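Vacuolar protein sorting-associated protein VTA1 (Saccharomyces cerevisiae, PDB 2RKK) probably acts in the multivesicular body sorting pathway at endosomes, its helical N-terminal domain carrying the MIT motif, a module that in related proteins binds ESCRT-III subunits. Local coordinates at residues G22-Y27 against I92-F97; Y26-Y31 against F129-H134; S100-K105 against W123-L128. All blocks are in the same frame, centred on the assembly; numbering follows the deposited sequence.

Contact 1: residues G22-Y27 against I92-F97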
loop_
_atom_site.group_PDB
_atom_site.type_symbol
_atom_site.label_atom_id
_atom_site.label_comp_id
_atom_site.label_asym_id
_atom_site.label_seq_id
_atom_site.Cartn_x
_atom_site.Cartn_y
_atom_site.Cartn_z
ATOM N N GLY A 22 6.076 0.083 2.726
ATOM C CA GLY A 22 7.258 -0.565 2.167
ATOM C C GLY A 22 7.406 -0.779 0.676
ATOM O O GLY A 22 8.471 -0.505 0.121
ATOM N N ILE A 23 6.367 -1.297 0.032
ATOM C CA ILE A 23 6.464 -1.522 -1.389
ATOM C C ILE A 23 6.630 -0.196 -2.135
ATOM O O ILE A 23 7.441 -0.087 -3.070
ATOM C CB ILE A 23 5.241 -2.271 -1.931
ATOM C CG1 ILE A 23 5.282 -3.738 -1.461
ATOM C CG2 ILE A 23 5.235 -2.225 -3.454
ATOM C CD1 ILE A 23 4.139 -4.601 -2.002
ATOM N N ILE A 24 5.875 0.820 -1.729
ATOM C CA ILE A 24 5.980 2.129 -2.367
ATOM C C ILE A 24 7.422 2.642 -2.190
ATOM O O ILE A 24 8.118 2.889 -3.175
ATOM C CB ILE A 24 4.998 3.181 -1.740
ATOM C CG1 ILE A 24 3.587 2.605 -1.588
ATOM C CG2 ILE A 24 4.901 4.389 -2.638
ATOM C CD1 ILE A 24 2.869 2.362 -2.884
ATOM N N GLY A 25 7.860 2.783 -0.939
ATOM C CA GLY A 25 9.197 3.277 -0.667
ATOM C C GLY A 25 10.267 2.439 -1.328
ATOM O O GLY A 25 11.373 2.920 -1.603
ATOM N N TYR A 26 9.946 1.171 -1.576
ATOM C CA TYR A 26 10.885 0.265 -2.226
ATOM C C TYR A 26 11.214 0.836 -3.602
ATOM O O TYR A 26 12.364 1.151 -3.907
ATOM C CB TYR A 26 10.250 -1.119 -2.380
ATOM C CG TYR A 26 11.011 -2.066 -3.284
ATOM C CD1 TYR A 26 12.289 -2.551 -2.918
ATOM C CD2 TYR A 26 10.427 -2.536 -4.474
ATOM C CE1 TYR A 26 12.963 -3.491 -3.708
ATOM C CE2 TYR A 26 11.082 -3.468 -5.273
ATOM C CZ TYR A 26 12.350 -3.950 -4.885
ATOM O OH TYR A 26 12.989 -4.903 -5.655
ATOM N N TYR A 27 10.170 0.978 -4.414
ATOM C CA TYR A 27 10.284 1.496 -5.762
ATOM C C TYR A 27 10.780 2.924 -5.847
ATOM O O TYR A 27 11.448 3.295 -6.822
ATOM C CB TYR A 27 8.952 1.315 -6.470
ATOM C CG TYR A 27 8.729 -0.140 -6.796
ATOM C CD1 TYR A 27 7.680 -0.867 -6.229
ATOM C CD2 TYR A 27 9.579 -0.797 -7.674
ATOM C CE1 TYR A 27 7.488 -2.220 -6.547
ATOM C CE2 TYR A 27 9.400 -2.132 -7.993
ATOM C CZ TYR A 27 8.360 -2.834 -7.436
ATOM O OH TYR A 27 8.191 -4.146 -7.794
ATOM N N ILE A 92 0.979 -1.114 -11.985
ATOM C CA ILE A 92 -0.438 -0.846 -11.772
ATOM C C ILE A 92 -0.747 -0.539 -10.300
ATOM O O ILE A 92 -1.527 0.369 -10.011
ATOM C CB ILE A 92 -1.302 -2.036 -12.270
ATOM C CG1 ILE A 92 -1.150 -2.179 -13.791
ATOM C CG2 ILE A 92 -2.762 -1.832 -11.898
ATOM C CD1 ILE A 92 -2.032 -3.254 -14.427
ATOM N N TYR A 93 -0.141 -1.272 -9.367
ATOM C CA TYR A 93 -0.390 -0.996 -7.953
ATOM C C TYR A 93 0.144 0.397 -7.636
ATOM O O TYR A 93 -0.516 1.203 -6.977
ATOM C CB TYR A 93 0.294 -2.019 -7.037
ATOM C CG TYR A 93 0.216 -1.661 -5.563
ATOM C CD1 TYR A 93 -1.006 -1.671 -4.875
ATOM C CD2 TYR A 93 1.363 -1.287 -4.866
ATOM C CE1 TYR A 93 -1.083 -1.315 -3.516
ATOM C CE2 TYR A 93 1.309 -0.930 -3.522
ATOM C CZ TYR A 93 0.090 -0.942 -2.846
ATOM O OH TYR A 93 0.078 -0.569 -1.505
ATOM N N MET A 94 1.339 0.685 -8.129
ATOM C CA MET A 94 1.944 1.978 -7.892
ATOM C C MET A 94 1.082 3.094 -8.456
ATOM O O MET A 94 0.899 4.137 -7.825
ATOM C CB MET A 94 3.326 2.037 -8.537
ATOM C CG MET A 94 4.167 3.197 -8.037
ATOM S SD MET A 94 5.246 2.725 -6.683
ATOM C CE MET A 94 4.138 1.701 -5.634
ATOM N N LEU A 95 0.553 2.877 -9.653
ATOM C CA LEU A 95 -0.278 3.887 -10.312
ATOM C C LEU A 95 -1.580 4.167 -9.575
ATOM O O LEU A 95 -1.984 5.321 -9.437
ATOM C CB LEU A 95 -0.572 3.446 -11.741
ATOM C CG LEU A 95 -0.851 4.559 -12.740
ATOM C CD1 LEU A 95 0.007 5.784 -12.432
ATOM C CD2 LEU A 95 -0.552 4.045 -14.145
ATOM N N ASN A 96 -2.239 3.106 -9.114
ATOM C CA ASN A 96 -3.500 3.238 -8.385
ATOM C C ASN A 96 -3.309 3.992 -7.080
ATOM O O ASN A 96 -4.150 4.811 -6.696
ATOM C CB ASN A 96 -4.097 1.859 -8.109
ATOM C CG ASN A 96 -4.906 1.328 -9.285
ATOM O OD1 ASN A 96 -5.980 1.843 -9.597
ATOM N ND2 ASN A 96 -4.387 0.298 -9.947
ATOM N N PHE A 97 -2.211 3.712 -6.388
ATOM C CA PHE A 97 -1.938 4.406 -5.143
ATOM C C PHE A 97 -1.651 5.887 -5.405
ATOM O O PHE A 97 -2.291 6.766 -4.811
ATOM C CB PHE A 97 -0.742 3.795 -4.422
ATOM C CG PHE A 97 -0.255 4.630 -3.273
ATOM C CD1 PHE A 97 -0.738 4.417 -1.982
ATOM C CD2 PHE A 97 0.643 5.673 -3.494
ATOM C CE1 PHE A 97 -0.341 5.232 -0.926
ATOM C CE2 PHE A 97 1.048 6.495 -2.452
ATOM C CZ PHE A 97 0.554 6.271 -1.160
#

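Contact 2: residues Y26-Y31 against F129-H134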
loop_
_atom_site.group_PDB
_atom_site.type_symbol
_atom_site.label_atom_id
_atom_site.label_comp_id
_atom_site.label_asym_id
_atom_site.label_seq_id
_atom_site.Cartn_x
_atom_site.Cartn_y
_atom_site.Cartn_z
ATOM N N TYR A 26 9.946 1.171 -1.576
ATOM C CA TYR A 26 10.885 0.265 -2.226
ATOM C C TYR A 26 11.214 0.836 -3.602
ATOM O O TYR A 26 12.364 1.151 -3.907
ATOM C CB TYR A 26 10.250 -1.119 -2.380
ATOM C CG TYR A 26 11.011 -2.066 -3.284
ATOM C CD1 TYR A 26 12.289 -2.551 -2.918
ATOM C CD2 TYR A 26 10.427 -2.536 -4.474
ATOM C CE1 TYR A 26 12.963 -3.491 -3.708
ATOM C CE2 TYR A 26 11.082 -3.468 -5.273
ATOM C CZ TYR A 26 12.350 -3.950 -4.885
ATOM O OH TYR A 26 12.989 -4.903 -5.655
ATOM N N TYR A 27 10.170 0.978 -4.414
ATOM C CA TYR A 27 10.284 1.496 -5.762
ATOM C C TYR A 27 10.780 2.924 -5.847
ATOM O O TYR A 27 11.448 3.295 -6.822
ATOM C CB TYR A 27 8.952 1.315 -6.470
ATOM C CG TYR A 27 8.729 -0.140 -6.796
ATOM C CD1 TYR A 27 7.680 -0.867 -6.229
ATOM C CD2 TYR A 27 9.579 -0.797 -7.674
ATOM C CE1 TYR A 27 7.488 -2.220 -6.547
ATOM C CE2 TYR A 27 9.400 -2.132 -7.993
ATOM C CZ TYR A 27 8.360 -2.834 -7.436
ATOM O OH TYR A 27 8.191 -4.146 -7.794
ATOM N N LEU A 28 10.455 3.723 -4.836
ATOM C CA LEU A 28 10.930 5.095 -4.797
ATOM C C LEU A 28 12.438 5.041 -4.731
ATOM O O LEU A 28 13.126 5.849 -5.347
ATOM C CB LEU A 28 10.397 5.804 -3.564
ATOM C CG LEU A 28 9.040 6.453 -3.768
ATOM C CD1 LEU A 28 8.604 7.166 -2.489
ATOM C CD2 LEU A 28 9.138 7.423 -4.934
ATOM N N GLN A 29 12.961 4.067 -3.998
ATOM C CA GLN A 29 14.406 3.949 -3.842
ATOM C C GLN A 29 15.072 3.499 -5.102
ATOM O O GLN A 29 16.083 4.058 -5.535
ATOM C CB GLN A 29 14.728 2.961 -2.734
ATOM C CG GLN A 29 14.411 3.498 -1.379
ATOM C CD GLN A 29 14.397 2.422 -0.340
ATOM O OE1 GLN A 29 15.441 1.964 0.110
ATOM N NE2 GLN A 29 13.198 1.987 0.036
ATOM N N LEU A 30 14.498 2.447 -5.662
ATOM C CA LEU A 30 14.979 1.844 -6.894
ATOM C C LEU A 30 15.055 2.939 -7.951
ATOM O O LEU A 30 15.983 2.987 -8.762
ATOM C CB LEU A 30 14.000 0.754 -7.313
ATOM C CG LEU A 30 14.527 -0.338 -8.216
ATOM C CD1 LEU A 30 15.842 -0.880 -7.695
ATOM C CD2 LEU A 30 13.472 -1.433 -8.269
ATOM N N TYR A 31 14.058 3.817 -7.910
ATOM C CA TYR A 31 13.965 4.948 -8.812
ATOM C C TYR A 31 15.163 5.877 -8.514
ATOM O O TYR A 31 15.981 6.127 -9.403
ATOM C CB TYR A 31 12.587 5.640 -8.617
ATOM C CG TYR A 31 12.424 7.008 -9.272
ATOM C CD1 TYR A 31 12.942 7.273 -10.553
ATOM C CD2 TYR A 31 11.768 8.049 -8.598
ATOM C CE1 TYR A 31 12.827 8.539 -11.141
ATOM C CE2 TYR A 31 11.636 9.315 -9.176
ATOM C CZ TYR A 31 12.180 9.548 -10.451
ATOM O OH TYR A 31 12.108 10.793 -11.038
ATOM N N PHE A 129 4.825 9.973 -9.669
ATOM C CA PHE A 129 4.601 9.942 -11.107
ATOM C C PHE A 129 5.922 9.722 -11.855
ATOM O O PHE A 129 6.017 8.853 -12.720
ATOM C CB PHE A 129 3.927 11.238 -11.581
ATOM C CG PHE A 129 2.447 11.287 -11.297
ATOM C CD1 PHE A 129 1.865 12.406 -10.703
ATOM C CD2 PHE A 129 1.629 10.197 -11.611
ATOM C CE1 PHE A 129 0.487 12.432 -10.424
ATOM C CE2 PHE A 129 0.256 10.214 -11.337
ATOM C CZ PHE A 129 -0.316 11.334 -10.742
ATOM N N SER A 130 6.944 10.497 -11.502
ATOM C CA SER A 130 8.259 10.384 -12.135
ATOM C C SER A 130 8.843 8.988 -11.998
ATOM O O SER A 130 9.484 8.463 -12.920
ATOM C CB SER A 130 9.229 11.376 -11.516
ATOM O OG SER A 130 8.764 12.692 -11.698
ATOM N N CYS A 131 8.633 8.409 -10.824
ATOM C CA CYS A 131 9.114 7.080 -10.517
ATOM C C CYS A 131 8.454 6.106 -11.481
ATOM O O CYS A 131 9.140 5.369 -12.183
ATOM C CB CYS A 131 8.773 6.747 -9.060
ATOM S SG CYS A 131 8.945 5.022 -8.600
ATOM N N ILE A 132 7.123 6.127 -11.530
ATOM C CA ILE A 132 6.371 5.254 -12.425
ATOM C C ILE A 132 6.846 5.354 -13.891
ATOM O O ILE A 132 7.041 4.337 -14.553
ATOM C CB ILE A 132 4.859 5.566 -12.336
ATOM C CG1 ILE A 132 4.355 5.199 -10.941
ATOM C CG2 ILE A 132 4.104 4.809 -13.425
ATOM C CD1 ILE A 132 3.132 5.965 -10.492
ATOM N N LEU A 133 7.038 6.574 -14.388
ATOM C CA LEU A 133 7.483 6.760 -15.763
ATOM C C LEU A 133 8.896 6.233 -16.017
ATOM O O LEU A 133 9.168 5.605 -17.046
ATOM C CB LEU A 133 7.444 8.237 -16.160
ATOM C CG LEU A 133 6.094 8.941 -16.225
ATOM C CD1 LEU A 133 6.310 10.434 -16.223
ATOM C CD2 LEU A 133 5.316 8.497 -17.453
ATOM N N HIS A 134 9.799 6.492 -15.081
ATOM C CA HIS A 134 11.174 6.066 -15.233
ATOM C C HIS A 134 11.359 4.554 -15.126
ATOM O O HIS A 134 11.961 3.942 -16.006
ATOM C CB HIS A 134 12.058 6.782 -14.208
ATOM C CG HIS A 134 13.529 6.534 -14.395
ATOM N ND1 HIS A 134 14.436 7.561 -14.553
ATOM C CD2 HIS A 134 14.254 5.387 -14.399
ATOM C CE1 HIS A 134 15.656 7.054 -14.640
ATOM N NE2 HIS A 134 15.576 5.739 -14.548
#

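Contact 3: residues S100-K105 against W123-L128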
loop_
_atom_site.group_PDB
_atom_site.type_symbol
_atom_site.label_atom_id
_atom_site.label_comp_id
_atom_site.label_asym_id
_atom_site.label_seq_id
_atom_site.Cartn_x
_atom_site.Cartn_y
_atom_site.Cartn_z
ATOM N N SER A 100 -4.750 7.872 -6.445
ATOM C CA SER A 100 -5.701 8.206 -5.394
ATOM C C SER A 100 -5.201 9.400 -4.585
ATOM O O SER A 100 -5.978 10.262 -4.159
ATOM C CB SER A 100 -5.941 6.986 -4.504
ATOM O OG SER A 100 -6.575 5.951 -5.253
ATOM N N LEU A 101 -3.893 9.458 -4.387
ATOM C CA LEU A 101 -3.297 10.572 -3.661
ATOM C C LEU A 101 -3.412 11.861 -4.502
ATOM O O LEU A 101 -3.880 12.901 -4.020
ATOM C CB LEU A 101 -1.828 10.259 -3.366
ATOM C CG LEU A 101 -0.920 11.438 -3.068
ATOM C CD1 LEU A 101 -1.473 12.260 -1.937
ATOM C CD2 LEU A 101 0.447 10.915 -2.759
ATOM N N TYR A 102 -2.982 11.773 -5.761
ATOM C CA TYR A 102 -3.035 12.903 -6.681
ATOM C C TYR A 102 -4.455 13.507 -6.727
ATOM O O TYR A 102 -4.653 14.692 -6.452
ATOM C CB TYR A 102 -2.606 12.458 -8.092
ATOM C CG TYR A 102 -2.683 13.548 -9.143
ATOM C CD1 TYR A 102 -1.819 14.643 -9.102
ATOM C CD2 TYR A 102 -3.649 13.505 -10.148
ATOM C CE1 TYR A 102 -1.911 15.677 -10.030
ATOM C CE2 TYR A 102 -3.756 14.529 -11.086
ATOM C CZ TYR A 102 -2.883 15.616 -11.017
ATOM O OH TYR A 102 -3.009 16.653 -11.920
ATOM N N ASN A 103 -5.436 12.680 -7.073
ATOM C CA ASN A 103 -6.819 13.122 -7.157
ATOM C C ASN A 103 -7.364 13.736 -5.895
ATOM O O ASN A 103 -8.198 14.647 -5.952
ATOM C CB ASN A 103 -7.733 11.979 -7.564
ATOM C CG ASN A 103 -7.597 11.636 -9.032
ATOM O OD1 ASN A 103 -7.427 12.525 -9.875
ATOM N ND2 ASN A 103 -7.678 10.351 -9.352
ATOM N N GLU A 104 -6.928 13.224 -4.752
ATOM C CA GLU A 104 -7.383 13.766 -3.483
ATOM C C GLU A 104 -6.796 15.174 -3.324
ATOM O O GLU A 104 -7.477 16.091 -2.860
ATOM C CB GLU A 104 -6.949 12.850 -2.329
ATOM C CG GLU A 104 -7.395 13.328 -0.947
ATOM C CD GLU A 104 -6.230 13.842 -0.097
ATOM O OE1 GLU A 104 -5.379 13.015 0.321
ATOM O OE2 GLU A 104 -6.158 15.078 0.144
ATOM N N LYS A 105 -5.545 15.348 -3.751
ATOM C CA LYS A 105 -4.862 16.637 -3.642
ATOM C C LYS A 105 -5.329 17.707 -4.620
ATOM O O LYS A 105 -5.103 18.898 -4.391
ATOM C CB LYS A 105 -3.359 16.439 -3.799
ATOM C CG LYS A 105 -2.772 15.548 -2.742
ATOM C CD LYS A 105 -2.965 16.172 -1.380
ATOM C CE LYS A 105 -2.565 15.221 -0.278
ATOM N NZ LYS A 105 -2.872 15.809 1.047
ATOM N N TRP A 123 4.819 17.591 -4.302
ATOM C CA TRP A 123 6.136 17.150 -4.737
ATOM C C TRP A 123 6.192 15.638 -4.671
ATOM O O TRP A 123 6.840 14.996 -5.491
ATOM C CB TRP A 123 7.221 17.752 -3.859
ATOM C CG TRP A 123 7.718 19.004 -4.434
ATOM C CD1 TRP A 123 7.450 20.282 -4.011
ATOM C CD2 TRP A 123 8.553 19.124 -5.579
ATOM N NE1 TRP A 123 8.075 21.190 -4.830
ATOM C CE2 TRP A 123 8.763 20.507 -5.804
ATOM C CE3 TRP A 123 9.152 18.194 -6.447
ATOM C CZ2 TRP A 123 9.545 20.987 -6.854
ATOM C CZ3 TRP A 123 9.933 18.671 -7.497
ATOM C CH2 TRP A 123 10.123 20.059 -7.690
ATOM N N CYS A 124 5.502 15.074 -3.689
ATOM C CA CYS A 124 5.465 13.633 -3.530
ATOM C C CYS A 124 4.815 13.012 -4.775
ATOM O O CYS A 124 5.282 11.989 -5.288
ATOM C CB CYS A 124 4.677 13.283 -2.267
ATOM S SG CYS A 124 4.568 11.537 -1.887
ATOM N N CYS A 125 3.745 13.653 -5.249
ATOM C CA CYS A 125 2.998 13.237 -6.438
ATOM C C CYS A 125 3.907 13.301 -7.665
ATOM O O CYS A 125 3.928 12.388 -8.497
ATOM C CB CYS A 125 1.798 14.163 -6.649
ATOM S SG CYS A 125 0.425 13.877 -5.500
ATOM N N ILE A 126 4.650 14.396 -7.771
ATOM C CA ILE A 126 5.584 14.578 -8.863
ATOM C C ILE A 126 6.633 13.442 -8.823
ATOM O O ILE A 126 6.946 12.860 -9.856
ATOM C CB ILE A 126 6.253 16.000 -8.773
ATOM C CG1 ILE A 126 5.186 17.062 -9.068
ATOM C CG2 ILE A 126 7.410 16.141 -9.763
ATOM C CD1 ILE A 126 5.655 18.501 -8.925
ATOM N N ASP A 127 7.150 13.102 -7.642
ATOM C CA ASP A 127 8.134 12.026 -7.546
ATOM C C ASP A 127 7.532 10.638 -7.802
ATOM O O ASP A 127 8.176 9.778 -8.399
ATOM C CB ASP A 127 8.832 12.031 -6.180
ATOM C CG ASP A 127 9.716 13.272 -5.957
ATOM O OD1 ASP A 127 10.407 13.707 -6.903
ATOM O OD2 ASP A 127 9.726 13.798 -4.826
ATOM N N LEU A 128 6.311 10.403 -7.332
ATOM C CA LEU A 128 5.659 9.117 -7.561
ATOM C C LEU A 128 5.448 8.968 -9.062
ATOM O O LEU A 128 5.828 7.958 -9.657
ATOM C CB LEU A 128 4.302 9.045 -6.846
ATOM C CG LEU A 128 4.387 9.030 -5.325
ATOM C CD1 LEU A 128 2.998 9.218 -4.736
ATOM C CD2 LEU A 128 4.999 7.715 -4.862
#

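Contact 1: residues G22-Y27 against I92-F97
The helical segments 22-27 and 92-97 cross nearly at right angles, at 105° between their directions and 10.8 Å between their axes, with I24 and M94 the nearest residues by CA. I24 does most of the work. Its CG1 lies anti to the carbonyl carbon and the chain bends again at chi2 (-69°), so that CD1 reaches across although the CB does not aim at the partner helix. There CD1 sits above one face of the F97 ring, 4.2 Å from its centroid and 22° off the ring normal, in a CH-pi contact displaced toward the rim. The same methyl meets ring carbon CE2 of Y93 at 3.7 Å, obliquely to the ring, and CG2 of I23 approaches that CE2 at 4.1 Å. M94 bends at chi2 and chi3, which brings its CE against I24 and its SD to 4.0 Å from Y27 CB; the sulfur also makes an oblique Met-aromatic contact with the Y27 ring, 5.4 Å from its centroid. Polar ends are served elsewhere: Y27 OH bonds to L83 O, and Y93 OH pairs with Y93 OH of the second subunit. L128 of helix 116-135 touches I24 as well. Cohesion here therefore comes from dispersion among methyl, thioether and ring surfaces in a buried setting, while the Y93 hydroxyl, bonded to its counterpart, links this apolar contact to the second subunit.

Contact 2: residues Y26-Y31 against F129-H134
Ring-over-backbone packing dominates where helix 22-36 meets helix 116-135, and Y31 supplies the ring. With CG anti to its backbone N (chi1 168°), the side chain lies across the partner helix so that C131 CA sits over the centre of one ring face, 3.5 Å from the centroid and 14° off the normal, a CH-pi contact. Further along the same ring, Y31 CZ comes to 3.6 Å from S130 CB, so the phenol tip ends beside the serine methylene; S130 OG is bonded back to I126 O of its own helix. The sulfur contact has a different geometry: C131 SG stands obliquely to the ring, 4.8 Å from the Y31 centroid, and also approaches Y31 CB at 3.7 Å and the carbonyl oxygen Y27 O at 3.5 Å. These contacts belong to a crossing in which segments 26-31 and 129-134 make 67°, their axes 9.5 Å apart, inside the all-helical Vta1 N-terminal domain; L28 turns toward helix 2-18, and Q29 fits between that helix and helix 44-62. Replacing Y31 by an alanine would remove the ring that spans S130, C131 and H134, and would probably loosen this crossing by losing its main packing surface. Among the aromatic contacts, H134 meets Y31 with its rings inclined to one another: H134 CB lies 3.6 Å from Y31 CE1, while H134 ND1 lies at the edge of the Y31 ring, near its plane. Purely aliphatic packing is slight: L28 starts out away from the partner helix, but its CD2 comes to 4.2 Å from C131 CB.

Contact 3: residues S100-K105 against W123-L128
L101 and C125 make the first shell of this contact. L101 CG, held anti to its backbone N, lies 3.7 Å from C125 SG, and the branch ending in CD2 continues past the sulfur to meet L128 CD1 at 3.6 Å, the two leucine side chains crossing at about a right angle. C124 SG flanks the same L101 CD2 at 4.3 Å. The sulfur of C125, placed by a chi1 of -75° that sets it beside its own backbone N, settles against the base of Y102: it is 3.8 Å from Y102 CA, and it stands at the edge of the Y102 ring, near the ring plane. Y102 and C125 are also the residues with the closest CA atoms, 6.0 Å apart, so the small cysteine lies where the two backbones come nearest.

A second shell packs around these groups. The Y102 ring packs edge-to-face with F129, F97 touches L128, and T12 and F16 of helix 2-18 lie against C124. M80 of the second subunit packs on L101, while E104 forms a salt bridge with K89 of that subunit; its bridge to K105 is long and weak.

Segments 100-105 and 123-128 run roughly antiparallel, at 146° and 9.9 Å between axes, and their helices follow one another in sequence, so the contact ties together a helical hairpin made by 87-110 and 116-135. Helix 142-163 packs against it through Y102, W123 and I126, while helix 2-18 covers C124, W123 and D127.

Helices 22-36, 87-110 and 116-135 meet pairwise, and each pair supplies one contact. Contacts 1 and 2 share helix 22-36, overlapping at Y26 and Y27 with centres 8 Å apart; contact 3 lies 12 Å from the first and 13 Å from the second. Along the chain, contact 1 closes before contact 3 opens, and contact 3 is nested inside the span closed by contact 2. The hairpin of 87-110 and 116-135 is thus set against the early helix 22-36 on both its arms, with L128 and I132 packing between contacts. Contacts 1 and 3 also reach the second subunit, so this interior continues into the dimer interface.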